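Local atomic coordinates of alcohol dehydrogenase (Aeropyrum pernix, PDB entry 1H2B), a protein that probably catalyses the NAD+-dependent oxidation of alcohols, as a zinc-containing alcohol dehydrogenase of a hyperthermophilic archaeon. Residues Leu58-Gln62 / Gly63-Glu67; Ile155-Glu158 / Lys159-Met163; Lys223-Leu226 / Ala227-Leu230. All coordinates share one frame; numbering follows the deposited sequence.

Contact 1: residues Leu58-Gln62 / Gly63-Glu67. With NAJ (nicotinamide-adenine-dinucleotide (acidic form)), chain I; OCA (octanoic acid (caprylic acid)), chain H.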
loop_
_atom_site.group_PDB
_atom_site.type_symbol
_atom_site.label_atom_id
_atom_site.label_comp_id
_atom_site.label_asym_id
_atom_site.label_seq_id
_atom_site.Cartn_x
_atom_site.Cartn_y
_atom_site.Cartn_z
ATOM N N LEU B 58 -23.904 -24.691 10.510
ATOM C CA LEU B 58 -24.844 -24.527 11.618
ATOM C C LEU B 58 -25.681 -23.272 11.446
ATOM O O LEU B 58 -26.908 -23.284 11.636
ATOM C CB LEU B 58 -24.095 -24.480 12.940
ATOM C CG LEU B 58 -23.319 -25.716 13.372
ATOM C CD1 LEU B 58 -22.401 -25.328 14.499
ATOM C CD2 LEU B 58 -24.361 -26.734 13.851
ATOM N N HIS B 59 -25.037 -22.167 11.082
ATOM C CA HIS B 59 -25.762 -20.949 10.782
ATOM C C HIS B 59 -26.796 -21.172 9.677
ATOM O O HIS B 59 -27.906 -20.660 9.774
ATOM C CB HIS B 59 -24.826 -19.781 10.404
ATOM C CG HIS B 59 -23.814 -19.404 11.459
ATOM N ND1 HIS B 59 -24.062 -19.449 12.816
ATOM C CD2 HIS B 59 -22.547 -18.951 11.331
ATOM C CE1 HIS B 59 -22.977 -19.071 13.474
ATOM N NE2 HIS B 59 -22.060 -18.719 12.594
ATOM N N LEU B 60 -26.449 -21.961 8.638
ATOM C CA LEU B 60 -27.384 -22.215 7.542
ATOM C C LEU B 60 -28.611 -22.958 8.056
ATOM O O LEU B 60 -29.736 -22.539 7.773
ATOM C CB LEU B 60 -26.711 -23.052 6.440
ATOM C CG LEU B 60 -25.864 -22.163 5.500
ATOM C CD1 LEU B 60 -24.931 -23.049 4.696
ATOM C CD2 LEU B 60 -26.654 -21.241 4.601
ATOM N N VAL B 61 -28.372 -24.039 8.781
ATOM C CA VAL B 61 -29.475 -24.846 9.314
ATOM C C VAL B 61 -30.347 -23.978 10.250
ATOM O O VAL B 61 -31.594 -24.094 10.247
ATOM C CB VAL B 61 -28.962 -26.094 10.010
ATOM C CG1 VAL B 61 -30.110 -26.825 10.736
ATOM C CG2 VAL B 61 -28.368 -27.043 8.992
ATOM N N GLN B 62 -29.706 -23.080 11.004
ATOM C CA GLN B 62 -30.454 -22.153 11.890
ATOM C C GLN B 62 -31.294 -21.088 11.156
ATOM O O GLN B 62 -32.120 -20.395 11.774
ATOM C CB GLN B 62 -29.509 -21.462 12.884
ATOM C CG GLN B 62 -29.214 -22.240 14.141
ATOM C CD GLN B 62 -27.871 -21.848 14.758
ATOM O OE1 GLN B 62 -27.466 -20.679 14.681
ATOM N NE2 GLN B 62 -27.172 -22.821 15.347
ATOM N N GLY B 63 -31.097 -20.954 9.848
ATOM C CA GLY B 63 -31.804 -19.989 9.037
ATOM C C GLY B 63 -31.206 -18.598 8.944
ATOM O O GLY B 63 -31.834 -17.687 8.421
ATOM N N MET B 64 -29.957 -18.441 9.391
ATOM C CA MET B 64 -29.311 -17.132 9.426
ATOM C C MET B 64 -29.135 -16.462 8.051
ATOM O O MET B 64 -29.067 -15.220 7.939
ATOM C CB MET B 64 -27.972 -17.256 10.169
ATOM C CG MET B 64 -27.450 -15.967 10.766
ATOM S SD MET B 64 -25.790 -16.092 11.385
ATOM C CE MET B 64 -26.067 -16.803 13.009
ATOM N N TRP B 65 -29.063 -17.279 7.001
ATOM C CA TRP B 65 -28.791 -16.788 5.655
ATOM C C TRP B 65 -30.023 -16.685 4.753
ATOM O O TRP B 65 -29.920 -16.190 3.626
ATOM C CB TRP B 65 -27.759 -17.666 4.963
ATOM C CG TRP B 65 -26.367 -17.458 5.456
ATOM C CD1 TRP B 65 -25.700 -18.239 6.343
ATOM C CD2 TRP B 65 -25.481 -16.399 5.102
ATOM N NE1 TRP B 65 -24.431 -17.758 6.550
ATOM C CE2 TRP B 65 -24.271 -16.623 5.794
ATOM C CE3 TRP B 65 -25.574 -15.296 4.253
ATOM C CZ2 TRP B 65 -23.172 -15.786 5.681
ATOM C CZ3 TRP B 65 -24.456 -14.452 4.124
ATOM C CH2 TRP B 65 -23.274 -14.714 4.842
ATOM N N HIS B 66 -31.165 -17.152 5.255
ATOM C CA HIS B 66 -32.426 -17.148 4.507
ATOM C C HIS B 66 -32.734 -15.744 3.957
ATOM O O HIS B 66 -32.785 -15.535 2.734
ATOM C CB HIS B 66 -33.554 -17.669 5.410
ATOM C CG HIS B 66 -34.871 -17.869 4.714
ATOM N ND1 HIS B 66 -35.000 -17.937 3.341
ATOM C CD2 HIS B 66 -36.121 -18.027 5.215
ATOM C CE1 HIS B 66 -36.273 -18.110 3.028
ATOM N NE2 HIS B 66 -36.973 -18.177 4.146
ATOM N N GLU B 67 -32.878 -14.778 4.863
ATOM C CA GLU B 67 -33.078 -13.380 4.486
ATOM C C GLU B 67 -32.132 -12.900 3.361
ATOM O O GLU B 67 -32.597 -12.369 2.353
ATOM C CB GLU B 67 -32.981 -12.489 5.735
ATOM C CG GLU B 67 -32.988 -10.987 5.478
ATOM C CD GLU B 67 -33.064 -10.175 6.760
ATOM O OE1 GLU B 67 -32.070 -10.141 7.520
ATOM O OE2 GLU B 67 -34.123 -9.562 7.008
HETATM P PA NAJ I . -15.657 -23.422 14.900
HETATM O O1A NAJ I . -16.937 -23.807 15.589
HETATM O O2A NAJ I . -14.726 -24.523 14.366
HETATM O O5B NAJ I . -14.683 -22.597 15.860
HETATM C C5B NAJ I . -15.167 -21.610 16.781
HETATM C C4B NAJ I . -14.113 -21.576 17.875
HETATM O O4B NAJ I . -14.433 -20.457 18.727
HETATM C C3B NAJ I . -14.055 -22.851 18.717
HETATM O O3B NAJ I . -12.708 -23.330 18.867
HETATM C C2B NAJ I . -14.661 -22.319 20.008
HETATM O O2B NAJ I . -14.279 -23.057 21.179
HETATM C C1B NAJ I . -14.187 -20.861 20.067
HETATM N N9A NAJ I . -14.971 -19.990 20.942
HETATM C C8A NAJ I . -16.335 -20.012 21.263
HETATM N N7A NAJ I . -16.616 -18.974 22.096
HETATM C C5A NAJ I . -15.451 -18.297 22.317
HETATM C C6A NAJ I . -15.130 -17.188 23.061
HETATM N N6A NAJ I . -16.021 -16.534 23.819
HETATM N N1A NAJ I . -13.844 -16.716 23.010
HETATM C C2A NAJ I . -12.849 -17.360 22.295
HETATM N N3A NAJ I . -13.172 -18.465 21.588
HETATM C C4A NAJ I . -14.451 -18.925 21.606
HETATM O O3 NAJ I . -16.071 -22.411 13.746
HETATM P PN NAJ I . -15.400 -22.185 12.295
HETATM O O1N NAJ I . -15.976 -23.109 11.324
HETATM O O2N NAJ I . -13.934 -22.095 12.443
HETATM O O5D NAJ I . -16.050 -20.762 11.934
HETATM C C5D NAJ I . -15.652 -19.632 12.707
HETATM C C4D NAJ I . -16.576 -18.465 12.397
HETATM O O4D NAJ I . -16.248 -17.981 11.083
HETATM C C3D NAJ I . -18.055 -18.842 12.325
HETATM O O3D NAJ I . -18.829 -17.680 12.672
HETATM C C2D NAJ I . -18.256 -19.155 10.835
HETATM O O2D NAJ I . -19.577 -19.077 10.378
HETATM C C1D NAJ I . -17.387 -18.024 10.257
HETATM N N1N NAJ I . -16.965 -18.115 8.859
HETATM C C2N NAJ I . -16.705 -16.931 8.235
HETATM C C3N NAJ I . -16.238 -16.930 6.931
HETATM C C7N NAJ I . -16.015 -15.628 6.235
HETATM O O7N NAJ I . -15.648 -15.731 4.946
HETATM N N7N NAJ I . -16.083 -14.421 6.804
HETATM C C4N NAJ I . -15.988 -18.144 6.210
HETATM C C5N NAJ I . -16.110 -19.333 6.982
HETATM C C6N NAJ I . -16.622 -19.310 8.265
HETATM C C1 OCA H . -18.492 -19.425 4.449
HETATM C C2 OCA H . -19.350 -18.152 4.505
HETATM C C3 OCA H . -19.391 -17.458 3.133
HETATM C C4 OCA H . -20.495 -16.426 2.973
HETATM C C5 OCA H . -20.535 -15.953 1.520
HETATM C C6 OCA H . -21.467 -14.756 1.349
HETATM C C7 OCA H . -21.464 -14.176 -0.061
HETATM C C8 OCA H . -22.424 -13.001 -0.119
HETATM O O1 OCA H . -18.484 -20.226 5.425
HETATM O O2 OCA H . -17.774 -19.654 3.454
HETATM O O HOH W 1 -29.877 -19.971 6.488
#

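Contact 2: residues Ile155-Glu158 / Lys159-Met163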
loop_
_atom_site.group_PDB
_atom_site.type_symbol
_atom_site.label_atom_id
_atom_site.label_comp_id
_atom_site.label_asym_id
_atom_site.label_seq_id
_atom_site.Cartn_x
_atom_site.Cartn_y
_atom_site.Cartn_z
ATOM N N ILE B 155 -1.085 -37.334 -5.589
ATOM C CA ILE B 155 -1.460 -37.166 -4.176
ATOM C C ILE B 155 -2.277 -38.362 -3.691
ATOM O O ILE B 155 -3.123 -38.868 -4.416
ATOM C CB ILE B 155 -2.240 -35.813 -3.960
ATOM C CG1 ILE B 155 -2.401 -35.513 -2.467
ATOM C CG2 ILE B 155 -3.635 -35.862 -4.621
ATOM C CD1 ILE B 155 -2.819 -34.039 -2.194
ATOM N N SER B 156 -2.036 -38.800 -2.463
ATOM C CA SER B 156 -2.800 -39.882 -1.876
ATOM C C SER B 156 -4.193 -39.404 -1.519
ATOM O O SER B 156 -4.391 -38.204 -1.285
ATOM C CB SER B 156 -2.113 -40.419 -0.619
ATOM O OG SER B 156 -2.172 -39.500 0.481
ATOM N N ARG B 157 -5.143 -40.331 -1.466
ATOM C CA ARG B 157 -6.497 -39.957 -1.076
ATOM C C ARG B 157 -6.490 -39.331 0.321
ATOM O O ARG B 157 -7.173 -38.332 0.569
ATOM C CB ARG B 157 -7.439 -41.165 -1.126
ATOM C CG ARG B 157 -8.926 -40.832 -0.890
ATOM C CD ARG B 157 -9.738 -42.056 -0.514
ATOM N NE ARG B 157 -9.149 -42.640 0.689
ATOM C CZ ARG B 157 -9.392 -42.212 1.927
ATOM N NH1 ARG B 157 -10.265 -41.218 2.158
ATOM N NH2 ARG B 157 -8.757 -42.781 2.942
ATOM N N GLU B 158 -5.716 -39.919 1.231
ATOM C CA GLU B 158 -5.614 -39.435 2.598
ATOM C C GLU B 158 -5.121 -37.981 2.651
ATOM O O GLU B 158 -5.686 -37.165 3.378
ATOM C CB GLU B 158 -4.657 -40.355 3.386
ATOM C CG GLU B 158 -5.228 -41.745 3.655
ATOM C CD GLU B 158 -5.266 -42.667 2.423
ATOM O OE1 GLU B 158 -4.450 -42.508 1.455
ATOM O OE2 GLU B 158 -6.139 -43.577 2.433
ATOM N N LYS B 159 -4.096 -37.646 1.870
ATOM C CA LYS B 159 -3.557 -36.282 1.867
ATOM C C LYS B 159 -4.569 -35.344 1.223
ATOM O O LYS B 159 -4.693 -34.178 1.654
ATOM C CB LYS B 159 -2.221 -36.200 1.124
ATOM C CG LYS B 159 -1.022 -36.657 1.974
ATOM C CD LYS B 159 0.110 -37.363 1.173
ATOM C CE LYS B 159 0.443 -36.724 -0.182
ATOM N NZ LYS B 159 0.620 -37.755 -1.252
ATOM N N LEU B 160 -5.239 -35.823 0.170
ATOM C CA LEU B 160 -6.270 -34.988 -0.508
ATOM C C LEU B 160 -7.357 -34.575 0.481
ATOM O O LEU B 160 -7.769 -33.402 0.562
ATOM C CB LEU B 160 -6.885 -35.733 -1.723
ATOM C CG LEU B 160 -8.016 -35.015 -2.464
ATOM C CD1 LEU B 160 -7.462 -33.766 -3.123
ATOM C CD2 LEU B 160 -8.559 -35.913 -3.536
ATOM N N VAL B 161 -7.848 -35.555 1.237
ATOM C CA VAL B 161 -8.934 -35.309 2.181
ATOM C C VAL B 161 -8.509 -34.323 3.275
ATOM O O VAL B 161 -9.288 -33.435 3.675
ATOM C CB VAL B 161 -9.359 -36.663 2.821
ATOM C CG1 VAL B 161 -10.287 -36.453 4.037
ATOM C CG2 VAL B 161 -10.044 -37.531 1.760
ATOM N N GLU B 162 -7.261 -34.447 3.744
ATOM C CA GLU B 162 -6.702 -33.547 4.732
ATOM C C GLU B 162 -6.591 -32.102 4.235
ATOM O O GLU B 162 -6.541 -31.191 5.030
ATOM C CB GLU B 162 -5.332 -34.080 5.188
ATOM C CG GLU B 162 -5.459 -35.165 6.254
ATOM C CD GLU B 162 -4.121 -35.550 6.873
ATOM O OE1 GLU B 162 -3.157 -34.724 6.838
ATOM O OE2 GLU B 162 -4.043 -36.685 7.402
ATOM N N MET B 163 -6.582 -31.916 2.923
ATOM C CA MET B 163 -6.550 -30.587 2.342
ATOM C C MET B 163 -7.935 -29.967 2.210
ATOM O O MET B 163 -8.025 -28.794 1.837
ATOM C CB MET B 163 -5.899 -30.652 0.961
ATOM C CG MET B 163 -4.370 -30.972 1.074
ATOM S SD MET B 163 -3.557 -30.918 -0.572
ATOM C CE MET B 163 -3.336 -29.128 -0.827
#

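Contact 3: residues Lys223-Leu226 / Ala227-Leu230. With NAJ (nicotinamide-adenine-dinucleotide (acidic form)), chain I.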
loop_
_atom_site.group_PDB
_atom_site.type_symbol
_atom_site.label_atom_id
_atom_site.label_comp_id
_atom_site.label_asym_id
_atom_site.label_seq_id
_atom_site.Cartn_x
_atom_site.Cartn_y
_atom_site.Cartn_z
ATOM N N LYS B 223 -8.370 -26.853 22.975
ATOM C CA LYS B 223 -8.112 -25.880 21.872
ATOM C C LYS B 223 -6.948 -24.952 22.173
ATOM O O LYS B 223 -6.157 -24.591 21.256
ATOM C CB LYS B 223 -9.370 -25.108 21.546
ATOM C CG LYS B 223 -10.383 -26.027 20.802
ATOM C CD LYS B 223 -11.766 -25.412 20.790
ATOM C CE LYS B 223 -12.921 -26.411 20.655
ATOM N NZ LYS B 223 -12.773 -27.262 19.474
ATOM N N LEU B 224 -6.786 -24.657 23.464
ATOM C CA LEU B 224 -5.617 -23.900 23.905
ATOM C C LEU B 224 -4.319 -24.687 23.763
ATOM O O LEU B 224 -3.298 -24.134 23.329
ATOM C CB LEU B 224 -5.787 -23.378 25.318
ATOM C CG LEU B 224 -7.024 -22.523 25.625
ATOM C CD1 LEU B 224 -7.062 -22.133 27.100
ATOM C CD2 LEU B 224 -7.005 -21.285 24.734
ATOM N N LYS B 225 -4.346 -25.977 24.125
ATOM C CA LYS B 225 -3.187 -26.819 23.856
ATOM C C LYS B 225 -2.894 -26.936 22.359
ATOM O O LYS B 225 -1.721 -26.951 21.944
ATOM C CB LYS B 225 -3.435 -28.225 24.466
ATOM C CG LYS B 225 -3.438 -28.226 25.999
ATOM C CD LYS B 225 -4.101 -29.500 26.536
ATOM C CE LYS B 225 -3.102 -30.593 26.752
ATOM N NZ LYS B 225 -3.694 -31.727 27.529
ATOM N N LEU B 226 -3.951 -27.024 21.538
ATOM C CA LEU B 226 -3.756 -27.101 20.085
ATOM C C LEU B 226 -3.013 -25.836 19.615
ATOM O O LEU B 226 -2.040 -25.896 18.835
ATOM C CB LEU B 226 -5.098 -27.253 19.355
ATOM C CG LEU B 226 -5.058 -27.206 17.831
ATOM C CD1 LEU B 226 -4.272 -28.419 17.276
ATOM C CD2 LEU B 226 -6.485 -27.225 17.307
ATOM N N ALA B 227 -3.478 -24.677 20.092
ATOM C CA ALA B 227 -2.798 -23.445 19.726
ATOM C C ALA B 227 -1.332 -23.425 20.148
ATOM O O ALA B 227 -0.477 -22.994 19.397
ATOM C CB ALA B 227 -3.535 -22.214 20.306
ATOM N N GLU B 228 -1.043 -23.898 21.359
ATOM C CA GLU B 228 0.356 -24.065 21.802
ATOM C C GLU B 228 1.207 -24.941 20.856
ATOM O O GLU B 228 2.325 -24.547 20.475
ATOM C CB GLU B 228 0.369 -24.636 23.222
ATOM C CG GLU B 228 -0.077 -23.646 24.291
ATOM C CD GLU B 228 -0.035 -24.203 25.708
ATOM O OE1 GLU B 228 -0.288 -25.408 25.910
ATOM O OE2 GLU B 228 0.231 -23.417 26.631
ATOM N N ARG B 229 0.686 -26.096 20.467
ATOM C CA ARG B 229 1.424 -26.966 19.542
ATOM C C ARG B 229 1.626 -26.331 18.185
ATOM O O ARG B 229 2.594 -26.650 17.481
ATOM C CB ARG B 229 0.747 -28.325 19.352
ATOM C CG ARG B 229 0.452 -29.081 20.606
ATOM C CD ARG B 229 0.028 -30.515 20.331
ATOM N NE ARG B 229 -1.303 -30.647 19.723
ATOM C CZ ARG B 229 -2.444 -30.653 20.421
ATOM N NH1 ARG B 229 -2.416 -30.507 21.739
ATOM N NH2 ARG B 229 -3.617 -30.834 19.796
ATOM N N LEU B 230 0.712 -25.435 17.801
ATOM C CA LEU B 230 0.787 -24.815 16.486
ATOM C C LEU B 230 1.591 -23.533 16.495
ATOM O O LEU B 230 1.746 -22.887 15.454
ATOM C CB LEU B 230 -0.630 -24.579 15.934
ATOM C CG LEU B 230 -1.431 -25.847 15.663
ATOM C CD1 LEU B 230 -2.849 -25.502 15.253
ATOM C CD2 LEU B 230 -0.756 -26.731 14.585
HETATM P PA NAJ I . -15.657 -23.422 14.900
HETATM O O1A NAJ I . -16.937 -23.807 15.589
HETATM O O2A NAJ I . -14.726 -24.523 14.366
HETATM O O5B NAJ I . -14.683 -22.597 15.860
HETATM C C5B NAJ I . -15.167 -21.610 16.781
HETATM C C4B NAJ I . -14.113 -21.576 17.875
HETATM O O4B NAJ I . -14.433 -20.457 18.727
HETATM C C3B NAJ I . -14.055 -22.851 18.717
HETATM O O3B NAJ I . -12.708 -23.330 18.867
HETATM C C2B NAJ I . -14.661 -22.319 20.008
HETATM O O2B NAJ I . -14.279 -23.057 21.179
HETATM C C1B NAJ I . -14.187 -20.861 20.067
HETATM N N9A NAJ I . -14.971 -19.990 20.942
HETATM C C8A NAJ I . -16.335 -20.012 21.263
HETATM N N7A NAJ I . -16.616 -18.974 22.096
HETATM C C5A NAJ I . -15.451 -18.297 22.317
HETATM C C6A NAJ I . -15.130 -17.188 23.061
HETATM N N6A NAJ I . -16.021 -16.534 23.819
HETATM N N1A NAJ I . -13.844 -16.716 23.010
HETATM C C2A NAJ I . -12.849 -17.360 22.295
HETATM N N3A NAJ I . -13.172 -18.465 21.588
HETATM C C4A NAJ I . -14.451 -18.925 21.606
HETATM O O3 NAJ I . -16.071 -22.411 13.746
HETATM P PN NAJ I . -15.400 -22.185 12.295
HETATM O O1N NAJ I . -15.976 -23.109 11.324
HETATM O O2N NAJ I . -13.934 -22.095 12.443
HETATM O O5D NAJ I . -16.050 -20.762 11.934
HETATM C C5D NAJ I . -15.652 -19.632 12.707
HETATM C C4D NAJ I . -16.576 -18.465 12.397
HETATM O O4D NAJ I . -16.248 -17.981 11.083
HETATM C C3D NAJ I . -18.055 -18.842 12.325
HETATM O O3D NAJ I . -18.829 -17.680 12.672
HETATM C C2D NAJ I . -18.256 -19.155 10.835
HETATM O O2D NAJ I . -19.577 -19.077 10.378
HETATM C C1D NAJ I . -17.387 -18.024 10.257
HETATM N N1N NAJ I . -16.965 -18.115 8.859
HETATM C C2N NAJ I . -16.705 -16.931 8.235
HETATM C C3N NAJ I . -16.238 -16.930 6.931
HETATM C C7N NAJ I . -16.015 -15.628 6.235
HETATM O O7N NAJ I . -15.648 -15.731 4.946
HETATM N N7N NAJ I . -16.083 -14.421 6.804
HETATM C C4N NAJ I . -15.988 -18.144 6.210
HETATM C C5N NAJ I . -16.110 -19.333 6.982
HETATM C C6N NAJ I . -16.622 -19.310 8.265
#

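Contact 1: residues Leu58-Gln62 / Gly63-Glu67
A Schellman motif closes helix 55-61 beside the active-site cleft, and across it H59 meets M64 while L60 meets W65. G63, with positive phi, makes the turn: its N bonds to L60 O at 2.9 Å, lying 62° out of that carbonyl plane, and M64 N reaches back to H59 O at 3.0 Å. A CB on G63 at these angles would collide with the carbonyl oxygen of Q62. A water accepts from W65 N and donates to L60 O, tying the loop to the last helical turn.

The M64 side chain runs alongside H59. Its SD sits over one face of the imidazole, 4.2 Å from the centroid and 25° off the normal, a sulfur-aromatic contact. The bend at chi3 (-83°) brings CE to 3.3 Å from H59 ND1. L60 CD2 meets the indole of W65 at CD1, 3.6 Å away, in an oblique approach. The six-membered ring of that indole, at CH2, touches C4 of the bound octanoic acid obliquely at 3.8 Å, and NE1 is hydrogen-bonded to Y286.

H59 NE2 gives a weak bond to NAJ O3D, on the nicotinamide ribose, at 3.4 Å, with the acceptor at the ring edge and in its plane. The two ring nitrogens thus differ in setting: ND1 is buried against the M64 methyl with no polar partner in the model, while the NE2 edge is turned to the cofactor.

Contact 2: residues Ile155-Glu158 / Lys159-Met163
I155 and S156 meet the first turn of helix 157-162 at its N-terminus, where S156 is the N-cap residue. The capping evidence is direct: K159 N donates to S156 OG at 3.0 Å with an N-H...O angle of 156°. With chi1 at 71°, OG stands between its own backbone N and carbonyl carbon, which points it at the amide of K159, in the first turn.

Backbone bonds carry the helix on from the cap. L160 N bonds to S156 O at 2.9 Å and V161 N to R157 O at 2.9 Å, and E162 N continues the series to E158 O.

Apolar packing fills the side next to I155. Its CG1 lies 3.7 Å from K159 CB, where the two side chains cross at a slant, and its CD1 reaches M163 SD at 3.6 Å. M163 also packs on V319 and L323 of helix 312-323, while L160 rests on V82 and Y84 of strand 81-88 and V161 on V356 and I358 of strand 354-358. The short helix thus joins these strands to a helix of the nucleotide-binding part of the chain.

Charged groups gather on the exposed side. R157 NH2 forms a salt bridge with its neighbour E158 through OE2, at 2.8 Å, the nitrogen coming from 45° above the carboxylate plane. NH1 of the same guanidinium lies against V161 CG2, which meets the group obliquely. On the capping side, K159 bends at chi2, chi3 and chi4 and curls back across the serine, which brings its CD to 3.2 Å from S156 OG and its NZ to 3.6 Å from I155 CA.

Contact 3: residues Lys223-Leu226 / Ala227-Leu230
Helix 221-229 is the crossover helix of a Rossmann-type beta-alpha-beta unit, between strands 213-218 and 234-237. Four i to i+4 bonds span the contact: A227 N to K223 O, E228 N to L224 O, R229 N to K225 O and L230 N to L226 O, all 2.9 to 3.0 Å; the last is the most bent, at 136°.

On one flank L226 CG meets L230 CD1 at 3.8 Å. R229 bends at chi3 (-71°) and folds back, laying one guanidinium face over L226 CA while NH2 comes 3.6 Å from L226 CD1; the two side chains cross near a right angle.

At the cofactor end K223 CD lies 3.0 Å from NAJ O3B of the adenosine ribose, so the aliphatic chain, more than NZ at 4.0 Å, makes the close approach. A serine at K223 would probably leave a gap beside this ribose and take a positive neighbour from D218, which the lysine chain touches.

L224 and A227 pack on V235 of strand 234-237, and A227 also on A216 of strand 213-218. L226 and L230 face H200 of helix 197-209, and L230 also touches V203 and Q204.

How the contacts relate
The three contacts follow one another along the chain without touching. Contacts 1 and 3 are linked through one NAD molecule: H59 of contact 1 meets the nicotinamide ribose, K223 of contact 3 the adenosine ribose. Their centres are about 30 Å apart and their nearest atoms about 11 Å, a gap spanned by the cofactor that both touch. Contact 1 alone also touches octanoic acid, and its L60 side chain is about 7 Å from a zinc ion. Contact 2 touches neither ligand; its centre is about 23 Å from that of contact 3 and about 30 Å from that of contact 1. Its E162 side chain is about 9 Å from that of R354, an NAD-binding residue.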